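Local structure of putative phosphatase (3KYA) at residues 246-251 with 264-269; 186-191 with 209-214; 455-460 with 470-475; 109-114 with 466-471. The protein is of unknown function but is thought to be a phosphatase, and it binds zinc ions. All coordinates share one frame; numbering follows the deposited sequence.

Interaction 1 of 4, residues 246-251 with 264-269. With EDO (1,2-ethanediol), chain B.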
# COMPACT_ATOMS: atom_id res chain seq x y z
N TYR A 246 27.23 -29.23 -17.81
CA TYR A 246 26.06 -30.05 -18.16
C TYR A 246 25.59 -29.52 -19.52
O TYR A 246 25.94 -30.09 -20.56
CB TYR A 246 24.97 -30.05 -17.09
CG TYR A 246 23.82 -30.94 -17.49
CD1 TYR A 246 23.98 -32.33 -17.51
CD2 TYR A 246 22.60 -30.42 -17.88
CE1 TYR A 246 22.95 -33.17 -17.90
CE2 TYR A 246 21.55 -31.26 -18.27
CZ TYR A 246 21.74 -32.64 -18.28
OH TYR A 246 20.72 -33.48 -18.66
N LYS A 247 24.83 -28.42 -19.51
CA LYS A 247 24.40 -27.70 -20.71
C LYS A 247 23.33 -26.69 -20.36
O LYS A 247 22.64 -26.82 -19.35
CB LYS A 247 23.85 -28.62 -21.81
CG LYS A 247 22.60 -29.40 -21.44
CD LYS A 247 22.09 -30.23 -22.62
CE LYS A 247 20.94 -31.10 -22.21
NZ LYS A 247 20.40 -31.92 -23.34
N GLN A 248 23.18 -25.69 -21.22
CA GLN A 248 22.10 -24.72 -21.12
C GLN A 248 21.90 -24.07 -19.75
O GLN A 248 20.77 -23.94 -19.26
CB GLN A 248 20.80 -25.41 -21.57
CG GLN A 248 20.88 -25.95 -22.98
CD GLN A 248 19.61 -26.66 -23.40
OE1 GLN A 248 19.18 -27.61 -22.76
NE2 GLN A 248 19.02 -26.20 -24.48
N CYS A 249 23.00 -23.68 -19.13
CA CYS A 249 22.93 -23.00 -17.83
C CYS A 249 22.49 -21.54 -18.04
O CYS A 249 22.92 -20.89 -19.00
CB CYS A 249 24.28 -23.06 -17.14
SG CYS A 249 24.29 -22.40 -15.48
N ASN A 250 21.63 -21.03 -17.16
CA ASN A 250 21.15 -19.65 -17.25
C ASN A 250 21.64 -18.79 -16.08
O ASN A 250 21.33 -17.61 -16.01
CB ASN A 250 19.62 -19.60 -17.29
CG ASN A 250 19.00 -20.59 -18.27
OD1 ASN A 250 18.08 -21.33 -17.91
ND2 ASN A 250 19.53 -20.65 -19.50
N GLY A 251 22.37 -19.38 -15.13
CA GLY A 251 22.87 -18.64 -13.99
C GLY A 251 23.39 -19.52 -12.87
O GLY A 251 23.02 -20.71 -12.78
N ASN A 264 21.61 -23.97 -12.59
CA ASN A 264 20.55 -24.73 -13.26
C ASN A 264 20.88 -25.21 -14.67
O ASN A 264 21.99 -25.04 -15.17
CB ASN A 264 19.28 -23.87 -13.38
CG ASN A 264 19.33 -22.90 -14.56
OD1 ASN A 264 20.38 -22.31 -14.87
ND2 ASN A 264 18.19 -22.73 -15.23
N SER A 265 19.89 -25.86 -15.29
CA SER A 265 19.89 -26.15 -16.70
C SER A 265 18.45 -25.91 -17.19
O SER A 265 17.48 -26.34 -16.55
CB SER A 265 20.32 -27.57 -17.04
OG SER A 265 20.17 -27.80 -18.44
N TYR A 266 18.35 -25.21 -18.30
CA TYR A 266 17.08 -24.98 -18.98
C TYR A 266 16.43 -26.28 -19.50
O TYR A 266 15.20 -26.38 -19.60
CB TYR A 266 17.35 -24.01 -20.12
CG TYR A 266 16.39 -23.89 -21.28
CD1 TYR A 266 16.45 -24.78 -22.35
CD2 TYR A 266 15.51 -22.82 -21.38
CE1 TYR A 266 15.63 -24.65 -23.44
CE2 TYR A 266 14.69 -22.67 -22.47
CZ TYR A 266 14.75 -23.58 -23.49
OH TYR A 266 13.93 -23.43 -24.56
N GLU A 267 17.26 -27.26 -19.83
CA GLU A 267 16.77 -28.54 -20.40
C GLU A 267 15.48 -29.03 -19.72
O GLU A 267 14.41 -29.11 -20.37
CB GLU A 267 17.84 -29.62 -20.31
CG GLU A 267 17.40 -30.92 -21.01
CD GLU A 267 18.21 -32.13 -20.61
OE1 GLU A 267 18.66 -32.20 -19.44
OE2 GLU A 267 18.39 -33.02 -21.47
N LYS A 268 15.57 -29.37 -18.44
CA LYS A 268 14.42 -29.81 -17.64
C LYS A 268 14.15 -28.89 -16.45
O LYS A 268 13.32 -29.19 -15.59
CB LYS A 268 14.64 -31.23 -17.13
CG LYS A 268 14.76 -32.27 -18.23
CD LYS A 268 15.13 -33.62 -17.63
CE LYS A 268 15.12 -34.71 -18.68
NZ LYS A 268 15.63 -36.00 -18.13
N GLY A 269 14.86 -27.77 -16.39
CA GLY A 269 14.74 -26.85 -15.26
C GLY A 269 15.37 -27.41 -13.99
O GLY A 269 14.89 -27.15 -12.88
C1 EDO B . 18.04 -20.73 -23.17
O1 EDO B . 18.98 -19.65 -23.22
C2 EDO B . 18.77 -22.07 -23.32
O2 EDO B . 19.43 -22.43 -22.10
O HOH W 1 23.82 -26.52 -16.72

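Interaction 2 of 4, residues 186-191 with 209-214. With EDO (1,2-ethanediol), chain B.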
# COMPACT_ATOMS: atom_id res chain seq x y z
N ASN A 186 29.73 -16.60 -26.45
CA ASN A 186 29.57 -15.21 -26.02
C ASN A 186 28.29 -15.03 -25.18
O ASN A 186 27.93 -13.90 -24.82
CB ASN A 186 29.65 -14.24 -27.21
CG ASN A 186 28.54 -14.43 -28.23
OD1 ASN A 186 27.54 -15.09 -27.99
ND2 ASN A 186 28.71 -13.81 -29.39
N ARG A 187 27.63 -16.14 -24.86
CA ARG A 187 26.41 -16.12 -24.05
C ARG A 187 26.77 -16.23 -22.56
O ARG A 187 26.68 -17.30 -21.97
CB ARG A 187 25.47 -17.27 -24.45
CG ARG A 187 25.04 -17.26 -25.92
CD ARG A 187 23.79 -18.08 -26.10
NE ARG A 187 22.68 -17.45 -25.39
CZ ARG A 187 21.52 -18.03 -25.09
NH1 ARG A 187 21.28 -19.27 -25.45
NH2 ARG A 187 20.61 -17.35 -24.42
N ILE A 188 27.18 -15.10 -21.97
CA ILE A 188 27.57 -15.03 -20.56
C ILE A 188 26.32 -14.64 -19.77
O ILE A 188 25.67 -13.65 -20.10
CB ILE A 188 28.74 -14.04 -20.34
CG1 ILE A 188 29.83 -14.22 -21.41
CG2 ILE A 188 29.31 -14.17 -18.91
CD1 ILE A 188 30.44 -15.63 -21.53
N ARG A 189 25.98 -15.41 -18.75
CA ARG A 189 24.70 -15.26 -18.04
C ARG A 189 24.71 -14.67 -16.62
O ARG A 189 23.73 -14.05 -16.20
CB ARG A 189 24.01 -16.63 -17.99
CG ARG A 189 23.71 -17.26 -19.38
CD ARG A 189 22.81 -16.39 -20.27
NE ARG A 189 21.60 -15.93 -19.58
CZ ARG A 189 20.35 -16.38 -19.78
NH1 ARG A 189 20.07 -17.32 -20.66
NH2 ARG A 189 19.35 -15.84 -19.08
N SER A 190 25.79 -14.87 -15.86
CA SER A 190 25.81 -14.35 -14.48
C SER A 190 27.19 -14.31 -13.88
O SER A 190 28.11 -15.03 -14.30
CB SER A 190 24.91 -15.18 -13.55
OG SER A 190 25.41 -16.50 -13.34
N ILE A 191 27.30 -13.43 -12.89
CA ILE A 191 28.51 -13.25 -12.11
C ILE A 191 28.17 -13.38 -10.63
O ILE A 191 27.22 -12.75 -10.15
CB ILE A 191 29.14 -11.85 -12.36
CG1 ILE A 191 29.72 -11.76 -13.77
CG2 ILE A 191 30.24 -11.57 -11.33
CD1 ILE A 191 30.18 -10.33 -14.17
N VAL A 209 31.41 -17.53 -12.92
CA VAL A 209 30.72 -17.10 -14.12
C VAL A 209 29.96 -18.21 -14.82
O VAL A 209 30.55 -19.23 -15.21
CB VAL A 209 31.74 -16.52 -15.13
CG1 VAL A 209 31.05 -16.10 -16.42
CG2 VAL A 209 32.51 -15.36 -14.51
N ALA A 210 28.65 -18.00 -14.99
CA ALA A 210 27.77 -18.95 -15.68
C ALA A 210 27.61 -18.59 -17.16
O ALA A 210 27.47 -17.41 -17.51
CB ALA A 210 26.36 -19.02 -14.97
N ILE A 211 27.63 -19.60 -18.04
CA ILE A 211 27.49 -19.39 -19.47
C ILE A 211 26.40 -20.34 -20.02
O ILE A 211 26.14 -21.36 -19.41
CB ILE A 211 28.82 -19.59 -20.24
CG1 ILE A 211 29.26 -21.07 -20.23
CG2 ILE A 211 29.90 -18.67 -19.67
CD1 ILE A 211 30.41 -21.36 -21.15
N ASP A 212 25.82 -19.98 -21.16
CA ASP A 212 24.67 -20.70 -21.78
C ASP A 212 25.15 -21.37 -23.06
O ASP A 212 25.26 -20.73 -24.11
CB ASP A 212 23.55 -19.70 -22.06
CG ASP A 212 22.18 -20.35 -22.21
OD1 ASP A 212 22.10 -21.52 -22.63
OD2 ASP A 212 21.17 -19.65 -21.92
N TYR A 213 25.43 -22.67 -22.99
CA TYR A 213 26.06 -23.37 -24.10
C TYR A 213 25.60 -24.82 -24.20
O TYR A 213 25.28 -25.45 -23.19
CB TYR A 213 27.58 -23.28 -23.88
CG TYR A 213 28.47 -23.96 -24.90
CD1 TYR A 213 28.57 -23.49 -26.20
CD2 TYR A 213 29.28 -25.05 -24.53
CE1 TYR A 213 29.40 -24.10 -27.13
CE2 TYR A 213 30.10 -25.67 -25.46
CZ TYR A 213 30.17 -25.19 -26.75
OH TYR A 213 30.99 -25.81 -27.67
N ASP A 214 25.55 -25.34 -25.42
CA ASP A 214 25.16 -26.74 -25.69
C ASP A 214 25.91 -27.34 -26.90
O ASP A 214 25.43 -28.29 -27.52
CB ASP A 214 23.64 -26.85 -25.89
CG ASP A 214 23.17 -26.14 -27.15
OD1 ASP A 214 24.02 -25.67 -27.94
OD2 ASP A 214 21.94 -26.08 -27.36
C1 EDO B . 18.04 -20.73 -23.17
O1 EDO B . 18.98 -19.65 -23.22
C2 EDO B . 18.77 -22.07 -23.32
O2 EDO B . 19.43 -22.43 -22.10

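Interaction 3 of 4, residues 455-460 with 470-475. With EDO (1,2-ethanediol), chain G; EDO (1,2-ethanediol), chain C.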
# COMPACT_ATOMS: atom_id res chain seq x y z
N LYS A 455 25.28 3.26 0.07
CA LYS A 455 24.90 4.50 -0.62
C LYS A 455 23.39 4.60 -0.88
O LYS A 455 22.88 5.68 -1.19
CB LYS A 455 25.69 4.66 -1.93
CG LYS A 455 27.15 5.00 -1.70
CD LYS A 455 27.96 5.07 -2.99
CE LYS A 455 29.29 5.76 -2.74
NZ LYS A 455 30.10 5.07 -1.67
N GLU A 456 22.69 3.48 -0.69
CA GLU A 456 21.24 3.41 -0.89
C GLU A 456 20.83 3.85 -2.30
O GLU A 456 20.05 4.79 -2.48
CB GLU A 456 20.50 4.19 0.20
CG GLU A 456 20.65 3.51 1.55
CD GLU A 456 19.97 4.26 2.69
OE1 GLU A 456 19.79 5.49 2.58
OE2 GLU A 456 19.66 3.61 3.70
N MSE A 457 21.39 3.17 -3.28
CA MSE A 457 21.08 3.45 -4.68
C MSE A 457 21.15 2.22 -5.55
O MSE A 457 21.90 1.27 -5.27
CB MSE A 457 22.03 4.51 -5.24
CG MSE A 457 23.47 4.12 -5.29
SE MSE A 457 24.55 5.67 -5.83
CE MSE A 457 24.06 5.68 -7.70
N PHE A 458 20.36 2.25 -6.61
CA PHE A 458 20.31 1.19 -7.57
C PHE A 458 21.07 1.59 -8.83
O PHE A 458 21.10 2.76 -9.19
CB PHE A 458 18.88 0.93 -8.06
CG PHE A 458 17.91 0.44 -7.00
CD1 PHE A 458 17.20 1.34 -6.21
CD2 PHE A 458 17.64 -0.92 -6.87
CE1 PHE A 458 16.26 0.89 -5.28
CE2 PHE A 458 16.71 -1.38 -5.95
CZ PHE A 458 16.02 -0.48 -5.15
N TYR A 459 21.70 0.60 -9.47
CA TYR A 459 22.22 0.74 -10.82
C TYR A 459 21.38 -0.21 -11.68
O TYR A 459 21.13 -1.36 -11.29
CB TYR A 459 23.70 0.40 -10.94
CG TYR A 459 24.56 1.39 -10.22
CD1 TYR A 459 25.00 2.54 -10.86
CD2 TYR A 459 24.90 1.20 -8.89
CE1 TYR A 459 25.77 3.47 -10.20
CE2 TYR A 459 25.69 2.11 -8.23
CZ TYR A 459 26.11 3.25 -8.89
OH TYR A 459 26.89 4.18 -8.24
N VAL A 460 20.96 0.27 -12.84
CA VAL A 460 20.10 -0.48 -13.72
C VAL A 460 20.72 -0.59 -15.10
O VAL A 460 21.18 0.40 -15.63
CB VAL A 460 18.76 0.26 -13.90
CG1 VAL A 460 17.82 -0.56 -14.78
CG2 VAL A 460 18.13 0.58 -12.52
N THR A 470 20.70 5.13 -12.98
CA THR A 470 20.77 5.12 -11.53
C THR A 470 19.41 5.45 -10.95
O THR A 470 18.60 6.10 -11.60
CB THR A 470 21.77 6.18 -10.98
OG1 THR A 470 21.42 7.48 -11.46
CG2 THR A 470 23.20 5.85 -11.42
N ILE A 471 19.15 4.95 -9.74
CA ILE A 471 17.98 5.38 -8.97
C ILE A 471 18.59 5.75 -7.63
O ILE A 471 19.13 4.89 -6.93
CB ILE A 471 16.90 4.33 -8.79
CG1 ILE A 471 16.45 3.81 -10.16
CG2 ILE A 471 15.71 4.96 -8.01
CD1 ILE A 471 15.43 2.65 -10.11
N SER A 472 18.52 7.04 -7.29
CA SER A 472 19.16 7.55 -6.08
C SER A 472 18.51 8.85 -5.66
O SER A 472 17.77 9.46 -6.43
CB SER A 472 20.65 7.79 -6.34
OG SER A 472 20.84 8.72 -7.38
N MSE A 473 18.85 9.30 -4.45
CA MSE A 473 18.28 10.53 -3.89
C MSE A 473 18.68 11.75 -4.72
O MSE A 473 19.86 11.93 -5.02
CB MSE A 473 18.74 10.74 -2.45
CG MSE A 473 18.25 9.70 -1.47
SE MSE A 473 16.33 9.70 -1.36
CE MSE A 473 16.14 11.56 -0.81
N GLU A 474 17.71 12.59 -5.08
CA GLU A 474 18.05 13.80 -5.83
C GLU A 474 19.00 14.69 -5.00
O GLU A 474 18.96 14.66 -3.78
CB GLU A 474 16.81 14.58 -6.25
CG GLU A 474 15.95 15.02 -5.09
CD GLU A 474 14.68 15.71 -5.53
OE1 GLU A 474 14.68 16.40 -6.57
OE2 GLU A 474 13.68 15.58 -4.81
N GLN A 475 19.84 15.46 -5.69
CA GLN A 475 20.81 16.33 -5.05
C GLN A 475 20.79 17.72 -5.64
O GLN A 475 20.59 17.89 -6.84
CB GLN A 475 22.23 15.81 -5.25
CG GLN A 475 22.52 14.42 -4.72
CD GLN A 475 23.92 13.95 -5.07
OE1 GLN A 475 24.13 12.78 -5.43
NE2 GLN A 475 24.89 14.86 -5.01
C1 EDO G . 19.03 4.95 6.56
O1 EDO G . 18.03 4.30 5.78
C2 EDO G . 19.05 6.45 6.25
O2 EDO G . 20.33 6.83 5.73
C1 EDO C . 11.92 14.72 -7.25
O1 EDO C . 12.48 15.77 -8.04
C2 EDO C . 10.98 13.87 -8.08
O2 EDO C . 9.79 14.61 -8.39
O HOH W 2 20.51 7.55 -2.65

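Interaction 4 of 4, residues 109-114 with 466-471. With EDO (1,2-ethanediol), chain J.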
# COMPACT_ATOMS: atom_id res chain seq x y z
N THR A 109 21.02 9.00 -15.44
CA THR A 109 21.75 8.24 -16.45
C THR A 109 23.24 8.37 -16.14
O THR A 109 23.78 9.47 -16.16
CB THR A 109 21.43 8.72 -17.88
OG1 THR A 109 20.01 8.60 -18.11
CG2 THR A 109 22.20 7.88 -18.94
N LEU A 110 23.88 7.24 -15.82
CA LEU A 110 25.31 7.23 -15.45
C LEU A 110 26.23 7.30 -16.67
O LEU A 110 27.14 8.13 -16.73
CB LEU A 110 25.63 5.93 -14.69
CG LEU A 110 27.07 5.75 -14.21
CD1 LEU A 110 27.36 6.73 -13.05
CD2 LEU A 110 27.35 4.30 -13.84
N CYS A 111 26.04 6.39 -17.61
CA CYS A 111 26.91 6.33 -18.80
C CYS A 111 26.24 5.58 -19.91
O CYS A 111 25.23 4.89 -19.69
CB CYS A 111 28.25 5.69 -18.46
SG CYS A 111 28.14 4.02 -17.82
N GLY A 112 26.80 5.70 -21.11
CA GLY A 112 26.21 5.11 -22.30
C GLY A 112 25.29 6.11 -22.97
O GLY A 112 24.87 7.09 -22.35
N TYR A 113 25.03 5.90 -24.25
CA TYR A 113 24.11 6.73 -25.01
C TYR A 113 23.71 6.04 -26.30
O TYR A 113 24.34 5.07 -26.73
CB TYR A 113 24.71 8.10 -25.34
CG TYR A 113 25.83 8.10 -26.36
CD1 TYR A 113 27.13 7.78 -25.99
CD2 TYR A 113 25.59 8.45 -27.68
CE1 TYR A 113 28.17 7.79 -26.92
CE2 TYR A 113 26.62 8.47 -28.62
CZ TYR A 113 27.90 8.14 -28.23
OH TYR A 113 28.92 8.15 -29.15
N ARG A 114 22.64 6.55 -26.89
CA ARG A 114 22.12 6.02 -28.13
C ARG A 114 21.76 7.23 -28.97
O ARG A 114 20.83 7.97 -28.61
CB ARG A 114 20.91 5.13 -27.82
CG ARG A 114 20.29 4.46 -29.00
CD ARG A 114 18.98 3.77 -28.60
NE ARG A 114 18.21 3.36 -29.77
CZ ARG A 114 17.85 2.12 -30.08
NH1 ARG A 114 18.11 1.09 -29.29
NH2 ARG A 114 17.15 1.91 -31.20
N HIS A 466 20.66 1.27 -24.14
CA HIS A 466 22.12 1.13 -24.21
C HIS A 466 22.83 2.00 -23.16
O HIS A 466 23.91 2.58 -23.41
CB HIS A 466 22.67 1.45 -25.61
CG HIS A 466 21.96 0.72 -26.72
ND1 HIS A 466 21.30 -0.48 -26.53
CD2 HIS A 466 21.88 0.99 -28.05
CE1 HIS A 466 20.79 -0.88 -27.68
NE2 HIS A 466 21.14 -0.02 -28.62
N THR A 467 22.23 2.03 -21.98
CA THR A 467 22.71 2.84 -20.87
C THR A 467 22.71 2.13 -19.52
O THR A 467 22.00 1.11 -19.31
CB THR A 467 21.81 4.09 -20.67
OG1 THR A 467 20.43 3.67 -20.63
CG2 THR A 467 21.97 5.09 -21.82
N ILE A 468 23.52 2.67 -18.62
CA ILE A 468 23.47 2.30 -17.22
C ILE A 468 22.76 3.49 -16.57
O ILE A 468 23.20 4.64 -16.72
CB ILE A 468 24.84 2.11 -16.57
CG1 ILE A 468 25.65 1.01 -17.28
CG2 ILE A 468 24.68 1.81 -15.10
CD1 ILE A 468 25.00 -0.38 -17.29
N ARG A 469 21.64 3.20 -15.88
CA ARG A 469 20.83 4.20 -15.21
C ARG A 469 21.04 4.08 -13.70
O ARG A 469 21.54 3.06 -13.22
CB ARG A 469 19.34 3.99 -15.50
CG ARG A 469 18.97 3.84 -16.96
CD ARG A 469 19.12 5.10 -17.75
NE ARG A 469 18.14 6.13 -17.40
CZ ARG A 469 16.88 6.17 -17.85
NH1 ARG A 469 16.41 5.22 -18.66
NH2 ARG A 469 16.09 7.17 -17.49
N THR A 470 20.70 5.13 -12.98
CA THR A 470 20.77 5.12 -11.53
C THR A 470 19.41 5.45 -10.95
O THR A 470 18.60 6.10 -11.60
CB THR A 470 21.77 6.18 -10.98
OG1 THR A 470 21.42 7.48 -11.46
CG2 THR A 470 23.20 5.85 -11.42
N ILE A 471 19.15 4.95 -9.74
CA ILE A 471 17.98 5.38 -8.97
C ILE A 471 18.59 5.75 -7.63
O ILE A 471 19.13 4.89 -6.93
CB ILE A 471 16.90 4.33 -8.79
CG1 ILE A 471 16.45 3.81 -10.16
CG2 ILE A 471 15.71 4.96 -8.01
CD1 ILE A 471 15.43 2.65 -10.11
C1 EDO J . 27.00 10.82 -19.39
O1 EDO J . 26.70 11.60 -18.22
C2 EDO J . 25.75 10.05 -19.83
O2 EDO J . 25.79 9.79 -21.24
O HOH W 3 25.71 3.09 -25.35

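Interaction 1 of 4, residues 246-251 with 264-269
Glu267 meets two side chains of 246-251, one with each carboxylate oxygen. Its CG stands anti to the backbone N (chi1 -175°) and the chain runs on extended, carrying the carboxylate out to both partners. OE1 accepts from the phenol of Tyr246, with OH 2.5 Å from OE1, on the syn side, 21° out of the carboxylate plane; OE1 lies at the edge of the ring, near its plane. Lys247 comes from above the carboxylate instead, its extended chain bringing NZ to 3.0 Å from OE2 in a salt bridge. Gln270 also donates to OE1. An alanine here would probably leave the ammonium of Lys247 without its counter-charge and the hydroxyl of Tyr246 without this acceptor.

The contact joins two blades of what is consistent with a beta-propeller: 246-251 leads from strand 240-246, at the edge of one four-stranded sheet, into strand 252-254 at the edge of the next. Ser265 serves both sides. Its OG donates to Lys247 O at 2.8 Å, from above the carbonyl plane, and accepts from Glu267 N in an ST turn. Tyr266 N bonds to Gln248 O at 2.9 Å.

Two asparagines suit the far end because each amide can both give and take. Asn264 OD1 receives Asn250 N on a lone pair at 2.9 Å, while Asn264 ND2 returns a bond of 3.0 Å to Asn250 OD1; the amide planes are turned 60° apart. Asn250 ND2 also holds a 1,2-ethanediol, whose C2 lies over one face of the Tyr266 ring.

Interaction 2 of 4, residues 186-191 with 209-214
A classic beta bulge marks the antiparallel pairing of 188-191 with 209-211: Arg189 and Ser190 both face Ala210. Arg189 N bonds to Ala210 O at 2.8 Å, and Ser190 N makes only a weak bond to the same oxygen. The arginine of this bulge, bent at chi2 and chi3, sets NH1 2.9 Å from Asp212 OD2 in a salt bridge that uses the anti lone pair. Arg187 meets the same carboxylate differently. Its guanidinium stacks on it, planes 20° apart, with OD2 over one face and 3.4 Å from NH2, an attraction of charges without a directed N-H. Asp159 forms a salt bridge with Arg187 NE, and Glu312 with Arg189 NH1.

These are neighbouring strands of a four-stranded antiparallel sheet, a blade of the probable beta-propeller. On its apolar face Ile188 CG2 packs 3.6 Å from Val209 CG1, and Ile188 CD1 the same distance from Ile211 CG2, branched chains that suit a buried sheet. On the other face Ala210 is small enough to let Ser190 OG approach its CB to 3.1 Å, a tight fit; that hydroxyl is bonded to Ala252 N. The 1,2-ethanediol bound by Asn250 donates to both oxygens of Asp212 and accepts from Arg187.

Interaction 3 of 4, residues 455-460 with 470-475
The carbonyl oxygen of Phe458 is gripped by two groups from the facing strand. Ile471 N donates to Phe458 O at 3.0 Å, and the CA-H of Thr470 adds a weaker contact, CA being 3.3 Å from that oxygen. Phe458 N repays Ile471 O at 2.9 Å, so Phe458 and Ile471 form an antiparallel hydrogen-bonded pair, with Tyr459 and Thr470 as the next, non-hydrogen-bonded one. Where the pairing runs out, a water donates to Glu456 O and accepts from Met473 N.

On one face Thr470 CG2 makes the side-chain contacts. It lies 3.7 Å from Tyr459 CE1, the two side chains side by side and pointing the same way, and 3.8 Å from CE of Met457, here selenomethionine. That methyl is folded back at the last torsion (chi3 -74°), and the unbranched chain has the flexibility to do so. On the other face Phe458 CD1 rests 4.0 Å from Ile471 CB, and Val460 CG2 approaches Ile471 CD1. The Phe458 ring also meets those of Tyr451 and Tyr394, the latter from strand 391-397 of another sheet.

Beyond the strand, Glu474 OE1 accepts from O1 of a 1,2-ethanediol, 2.7 Å away, while OE2 takes bonds from Tyr101 OH and Lys104 N. An alanine in its place would probably leave that hydroxyl and backbone N-H without this acceptor, where the chain passes from the N-terminal domain into the sheet. The hairpin of strands 457-462 and 467-473 thus relies on backbone bonds and apolar side chains, and the carboxylate supplies a polar tie outside the pairing.

Interaction 4 of 4, residues 109-114 with 466-471
Strand 105-110 ends antiparallel to strand 467-473 with a classic beta bulge, Leu110 and Cys111 both facing Ile468. Leu110 N lies 2.8 Å from Ile468 O, Cys111 N bonds weakly to the same oxygen, and Ile468 N donates to Cys111 O at 3.0 Å. The chain then turns a corner. Gly112 suits the place because a side chain would run into His466 O; its CA lies 3.6 Å from that oxygen.

On the face that carries Cys111 and Ile468, Leu110, its CG anti to the backbone N (chi1 -179°), runs alongside Ile468 with CD2 3.9 Å from Ile468 CG2, and Cys111 SG sits 3.9 Å from Ile468 CG1. Ile167, from strand 161-168 of the next sheet along the chain, touches both Leu110 and Ile468. On the opposite face Thr109 OG1 comes 3.2 Å from Arg469 NE; Asp434 binds both residues, and Asp462 holds Arg469 as well. At the far end Arg114 NH1, bonded to Val464 O, lies 3.3 Å from His466 NE2, while His466 ND1 is hydrogen-bonded to Gln463 O.

Some 350 residues separate these strands, consistent with the "Velcro" closure of beta-propellers, in which a strand from the domain's start joins the sheet built by its end.

Interactions 3 and 4 share Thr470 and Ile471 on strand 467-473, which has strand 457-462 on one flank and strand 105-110 on the other; Tyr459 CE1 and Leu110 CD2 meet between them at 4.1 Å. Interactions 1 and 2, with centres 10 Å apart, form a second cluster, in other sheets of the probable propeller. Gln248 N lies 2.9 Å from Tyr213 O, and one 1,2-ethanediol touches both contacts. The clusters do not meet: interactions 2 and 4 come to about 12 Å between nearest atoms. Each contact has a bound zinc ion about 10 to 13 Å from one of its side chains; the ion held by His153 and Asp168 takes these ligands from outside the four contacts.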